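Local coordinates for protein phosphoserine aminotransferase (Bacillus circulans, PDB 2C0R) that catalyses the reversible, pyridoxal-phosphate-dependent transfer of an amino group between glutamate and 3-phosphohydroxypyruvate, yielding phosphoserine for serine biosynthesis, at residues A[77-89]-A[213-227]. The protein carries 1 engineered substitution. Residues are numbered along the deposited sequence; the frame is centred on the assembly and turned at random.
Sequences ASTQFAMIPMNFL and LVAESPKHLPTMLRY. With PLP (pyridoxal-5'-phosphate), chain C.
Tyr227 and Asn87 centre a buried helix-to-loop contact in which the middle and C-terminal end of helix 76-88 are gripped by the connection leaving strand 205-210. The Tyr227 ring is a knob in a hole made by Gln80, Met83, Asn87 and Phe88. Met83, extended beyond CG, lays its methyl over one ring face, CE lying 3.7 Å from the Tyr227 ring centroid and 26° off the normal; with SD placed obliquely, this is a Met-aromatic contact. Phe88 lies nearly parallel to the tyrosine (planes at 14°) but is slid so far that the rings barely overlap, and its edge meets Val214 CG1. At the phenol end, Gln80 NE2 gives Tyr227 OH a weak, strongly bent hydrogen bond in the ring plane.

The Asn87 amide supplies the directional evidence. Asn87 ND2 donates to Leu225 O at 2.7 Å and, within the helix, to Met83 O at 2.9 Å; both acceptors lie close to the amide plane, which fixes its rotation. Asn87 OD1 accepts from Tyr227 N at 3.1 Å, nearly straight (170°) although the donor sits above the carbonyl plane, and a water links OD1 to Ser217 OG, which is also hydrogen-bonded to Asp228 N. Beside this polar core, Leu221 CD2 packs on Met86 CB (3.8 Å) and Leu225 CD1 on Met86 SD (4.0 Å). A second water joins Met86 O to His220 NE2.

At the other helix end, the backbone N atoms of Ala77 and Ser78 bind the cofactor phosphate. The helix packs on neighbouring strands 190-194 and 205-210, Gln80 touching Tyr192 and Val207; helix 102-114 touches Phe81 and Met86, and Leu225 meets Leu225 of the second subunit.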
# COMPACT_ATOMS: atom_id res chain seq x y z
N ALA A 77 -7.64 -4.64 4.08
CA ALA A 77 -8.55 -5.78 4.23
C ALA A 77 -9.67 -5.73 3.19
O ALA A 77 -10.17 -6.76 2.76
CB ALA A 77 -9.14 -5.80 5.65
N SER A 78 -10.05 -4.50 2.78
CA SER A 78 -11.12 -4.37 1.78
C SER A 78 -10.78 -5.12 0.49
O SER A 78 -11.64 -5.68 -0.20
CB SER A 78 -11.48 -2.94 1.46
OG SER A 78 -11.90 -2.25 2.63
N THR A 79 -9.50 -5.11 0.09
CA THR A 79 -9.18 -5.85 -1.11
C THR A 79 -9.29 -7.34 -0.86
O THR A 79 -9.68 -8.08 -1.76
CB THR A 79 -7.74 -5.48 -1.53
OG1 THR A 79 -7.87 -4.15 -2.04
CG2 THR A 79 -7.23 -6.41 -2.61
N GLN A 80 -9.01 -7.78 0.38
CA GLN A 80 -9.21 -9.20 0.67
C GLN A 80 -10.66 -9.62 0.58
O GLN A 80 -10.94 -10.77 0.19
CB GLN A 80 -8.64 -9.63 2.04
CG GLN A 80 -7.12 -9.33 2.13
CD GLN A 80 -6.41 -10.19 1.09
OE1 GLN A 80 -5.69 -9.62 0.26
NE2 GLN A 80 -6.64 -11.48 1.15
N PHE A 81 -11.61 -8.74 0.88
CA PHE A 81 -13.02 -9.08 0.73
C PHE A 81 -13.30 -9.60 -0.69
O PHE A 81 -14.14 -10.46 -0.85
CB PHE A 81 -13.89 -7.86 0.94
CG PHE A 81 -13.88 -7.31 2.36
CD1 PHE A 81 -14.35 -6.02 2.57
CD2 PHE A 81 -13.37 -8.05 3.41
CE1 PHE A 81 -14.30 -5.48 3.86
CE2 PHE A 81 -13.38 -7.52 4.71
CZ PHE A 81 -13.88 -6.26 4.91
N ALA A 82 -12.62 -9.03 -1.68
CA ALA A 82 -12.74 -9.46 -3.09
C ALA A 82 -11.82 -10.62 -3.41
O ALA A 82 -12.21 -11.59 -4.08
CB ALA A 82 -12.49 -8.29 -4.01
N MET A 83 -10.58 -10.48 -2.94
CA MET A 83 -9.62 -11.53 -3.33
C MET A 83 -9.95 -12.92 -2.80
O MET A 83 -9.72 -13.92 -3.47
CB MET A 83 -8.26 -11.04 -2.87
CG MET A 83 -7.10 -11.83 -3.46
SD MET A 83 -5.54 -10.97 -3.02
CE MET A 83 -4.41 -12.27 -3.60
N ILE A 84 -10.54 -12.99 -1.59
CA ILE A 84 -10.92 -14.32 -1.05
C ILE A 84 -11.95 -15.04 -1.93
O ILE A 84 -11.67 -16.16 -2.43
CB ILE A 84 -11.36 -14.11 0.43
CG1 ILE A 84 -10.19 -13.77 1.33
CG2 ILE A 84 -12.15 -15.32 0.95
CD1 ILE A 84 -10.62 -12.99 2.56
N PRO A 85 -13.13 -14.50 -2.19
CA PRO A 85 -14.05 -15.23 -3.09
C PRO A 85 -13.47 -15.37 -4.49
O PRO A 85 -13.70 -16.40 -5.16
CB PRO A 85 -15.29 -14.33 -3.10
CG PRO A 85 -14.88 -13.00 -2.58
CD PRO A 85 -13.74 -13.28 -1.65
N MET A 86 -12.74 -14.38 -4.99
CA MET A 86 -12.13 -14.57 -6.33
C MET A 86 -11.26 -15.81 -6.38
O MET A 86 -11.21 -16.50 -7.41
CB MET A 86 -11.33 -13.32 -6.72
CG MET A 86 -12.22 -12.15 -7.08
SD MET A 86 -11.27 -10.61 -7.29
CE MET A 86 -11.50 -10.44 -9.07
N ASN A 87 -10.54 -16.07 -5.30
CA ASN A 87 -9.61 -17.20 -5.33
C ASN A 87 -10.30 -18.52 -4.98
O ASN A 87 -9.83 -19.55 -5.50
CB ASN A 87 -8.43 -16.98 -4.39
CG ASN A 87 -7.35 -16.13 -5.04
OD1 ASN A 87 -6.37 -16.72 -5.51
ND2 ASN A 87 -7.55 -14.83 -5.11
N PHE A 88 -11.31 -18.49 -4.15
CA PHE A 88 -11.86 -19.75 -3.61
C PHE A 88 -13.29 -20.08 -3.99
O PHE A 88 -13.72 -21.21 -3.80
CB PHE A 88 -11.80 -19.68 -2.07
CG PHE A 88 -10.38 -19.46 -1.62
CD1 PHE A 88 -10.14 -18.43 -0.70
CD2 PHE A 88 -9.29 -20.20 -2.06
CE1 PHE A 88 -8.89 -18.15 -0.23
CE2 PHE A 88 -8.02 -19.92 -1.56
CZ PHE A 88 -7.81 -18.89 -0.64
N LEU A 89 -14.05 -19.11 -4.49
CA LEU A 89 -15.45 -19.43 -4.78
C LEU A 89 -15.57 -20.00 -6.19
O LEU A 89 -15.34 -19.23 -7.12
CB LEU A 89 -16.28 -18.14 -4.70
CG LEU A 89 -17.79 -18.29 -4.93
CD1 LEU A 89 -18.34 -19.40 -4.05
CD2 LEU A 89 -18.51 -16.97 -4.65
N LEU A 213 -4.00 -24.53 0.53
CA LEU A 213 -5.19 -23.93 -0.04
C LEU A 213 -4.95 -23.07 -1.28
O LEU A 213 -5.90 -22.77 -2.02
CB LEU A 213 -5.91 -23.07 1.01
CG LEU A 213 -6.48 -23.91 2.16
CD1 LEU A 213 -7.39 -23.02 2.99
CD2 LEU A 213 -7.28 -25.14 1.74
N VAL A 214 -3.71 -22.68 -1.48
CA VAL A 214 -3.40 -21.69 -2.52
C VAL A 214 -2.30 -22.13 -3.47
O VAL A 214 -1.61 -21.32 -4.11
CB VAL A 214 -2.99 -20.35 -1.87
CG1 VAL A 214 -4.21 -19.71 -1.23
CG2 VAL A 214 -1.92 -20.51 -0.81
N ALA A 215 -2.11 -23.43 -3.59
CA ALA A 215 -1.03 -23.96 -4.41
C ALA A 215 -1.22 -23.60 -5.88
O ALA A 215 -0.28 -23.37 -6.64
CB ALA A 215 -0.95 -25.47 -4.21
N GLU A 216 -2.48 -23.57 -6.32
CA GLU A 216 -2.76 -23.20 -7.72
C GLU A 216 -3.94 -22.24 -7.69
O GLU A 216 -5.07 -22.69 -7.38
CB GLU A 216 -3.08 -24.42 -8.55
CG GLU A 216 -2.23 -25.66 -8.45
CD GLU A 216 -2.64 -26.73 -9.46
OE1 GLU A 216 -2.65 -27.94 -9.13
OE2 GLU A 216 -2.97 -26.33 -10.61
N SER A 217 -3.75 -20.98 -7.96
CA SER A 217 -4.84 -20.01 -7.96
C SER A 217 -5.56 -19.98 -9.32
O SER A 217 -4.98 -20.35 -10.35
CB SER A 217 -4.33 -18.61 -7.65
OG SER A 217 -3.55 -18.64 -6.42
N PRO A 218 -6.82 -19.55 -9.35
CA PRO A 218 -7.53 -19.50 -10.63
C PRO A 218 -6.81 -18.68 -11.69
O PRO A 218 -6.41 -17.54 -11.52
CB PRO A 218 -8.84 -18.81 -10.26
CG PRO A 218 -9.05 -19.28 -8.84
CD PRO A 218 -7.69 -19.16 -8.21
N LYS A 219 -6.65 -19.33 -12.86
CA LYS A 219 -5.83 -18.74 -13.93
C LYS A 219 -6.48 -17.59 -14.65
O LYS A 219 -5.83 -16.83 -15.38
CB LYS A 219 -5.48 -19.89 -14.89
CG LYS A 219 -4.34 -20.72 -14.28
CD LYS A 219 -3.84 -21.79 -15.24
CE LYS A 219 -2.35 -22.01 -15.11
NZ LYS A 219 -1.57 -21.70 -16.35
N HIS A 220 -7.80 -17.40 -14.48
CA HIS A 220 -8.39 -16.24 -15.15
C HIS A 220 -8.22 -14.93 -14.40
O HIS A 220 -8.53 -13.88 -14.93
CB HIS A 220 -9.89 -16.50 -15.31
CG HIS A 220 -10.58 -16.70 -14.00
ND1 HIS A 220 -10.70 -17.95 -13.43
CD2 HIS A 220 -11.19 -15.83 -13.16
CE1 HIS A 220 -11.35 -17.85 -12.28
NE2 HIS A 220 -11.65 -16.59 -12.11
N LEU A 221 -7.74 -14.98 -13.16
CA LEU A 221 -7.65 -13.84 -12.29
C LEU A 221 -6.49 -12.91 -12.64
O LEU A 221 -5.45 -13.44 -13.05
CB LEU A 221 -7.38 -14.30 -10.84
CG LEU A 221 -8.60 -14.94 -10.17
CD1 LEU A 221 -8.22 -15.38 -8.76
CD2 LEU A 221 -9.80 -14.02 -10.13
N PRO A 222 -6.63 -11.61 -12.38
CA PRO A 222 -5.51 -10.67 -12.48
C PRO A 222 -4.37 -11.27 -11.63
O PRO A 222 -4.59 -11.82 -10.57
CB PRO A 222 -6.04 -9.37 -11.89
CG PRO A 222 -7.54 -9.48 -12.05
CD PRO A 222 -7.87 -10.94 -11.89
N THR A 223 -3.16 -11.13 -12.17
CA THR A 223 -1.97 -11.63 -11.49
C THR A 223 -1.93 -11.18 -10.04
O THR A 223 -1.62 -11.94 -9.13
CB THR A 223 -0.69 -11.18 -12.24
OG1 THR A 223 -0.79 -11.67 -13.58
CG2 THR A 223 0.57 -11.75 -11.58
N MET A 224 -2.16 -9.89 -9.88
CA MET A 224 -2.03 -9.33 -8.53
C MET A 224 -3.17 -9.76 -7.61
O MET A 224 -3.13 -9.43 -6.43
CB MET A 224 -1.99 -7.79 -8.65
CG MET A 224 -0.69 -7.35 -9.30
SD MET A 224 0.78 -7.80 -8.39
CE MET A 224 0.50 -6.84 -6.88
N LEU A 225 -4.17 -10.46 -8.13
CA LEU A 225 -5.26 -10.91 -7.29
C LEU A 225 -5.26 -12.42 -7.12
O LEU A 225 -6.25 -12.98 -6.65
CB LEU A 225 -6.60 -10.42 -7.83
CG LEU A 225 -6.84 -8.97 -7.37
CD1 LEU A 225 -8.01 -8.46 -8.21
CD2 LEU A 225 -7.09 -8.87 -5.88
N ARG A 226 -4.15 -13.06 -7.45
CA ARG A 226 -3.99 -14.48 -7.21
C ARG A 226 -3.15 -14.68 -5.96
O ARG A 226 -2.08 -14.05 -5.86
CB ARG A 226 -3.25 -15.16 -8.38
CG ARG A 226 -4.15 -15.32 -9.59
CD ARG A 226 -3.33 -15.71 -10.82
NE ARG A 226 -2.68 -17.00 -10.64
CZ ARG A 226 -2.30 -17.81 -11.64
NH1 ARG A 226 -2.50 -17.53 -12.92
NH2 ARG A 226 -1.72 -18.95 -11.27
N TYR A 227 -3.57 -15.52 -5.02
CA TYR A 227 -2.66 -15.76 -3.89
C TYR A 227 -1.35 -16.41 -4.30
O TYR A 227 -0.35 -16.08 -3.65
CB TYR A 227 -3.34 -16.64 -2.79
CG TYR A 227 -4.39 -15.81 -2.08
CD1 TYR A 227 -5.73 -16.14 -2.18
CD2 TYR A 227 -4.04 -14.70 -1.30
CE1 TYR A 227 -6.71 -15.43 -1.53
CE2 TYR A 227 -5.03 -13.95 -0.65
CZ TYR A 227 -6.35 -14.33 -0.79
OH TYR A 227 -7.31 -13.60 -0.18
N1 PLP C . -12.28 -5.35 8.42
C2 PLP C . -12.25 -4.85 9.69
C2A PLP C . -12.69 -5.80 10.80
C3 PLP C . -11.83 -3.58 9.93
O3 PLP C . -11.74 -3.09 11.20
C4 PLP C . -11.37 -2.82 8.86
C4A PLP C . -10.89 -1.39 9.13
C5 PLP C . -11.48 -3.31 7.58
C6 PLP C . -11.85 -4.60 7.35
C5A PLP C . -11.13 -2.43 6.38
O4P PLP C . -9.72 -2.28 6.27
P PLP C . -9.04 -1.42 5.11
O1P PLP C . -7.57 -1.67 5.25
O2P PLP C . -9.44 0.01 5.43
O3P PLP C . -9.62 -1.91 3.83
O HOH W 1 -12.90 -15.88 -9.62
O HOH W 2 -5.43 -19.11 -4.61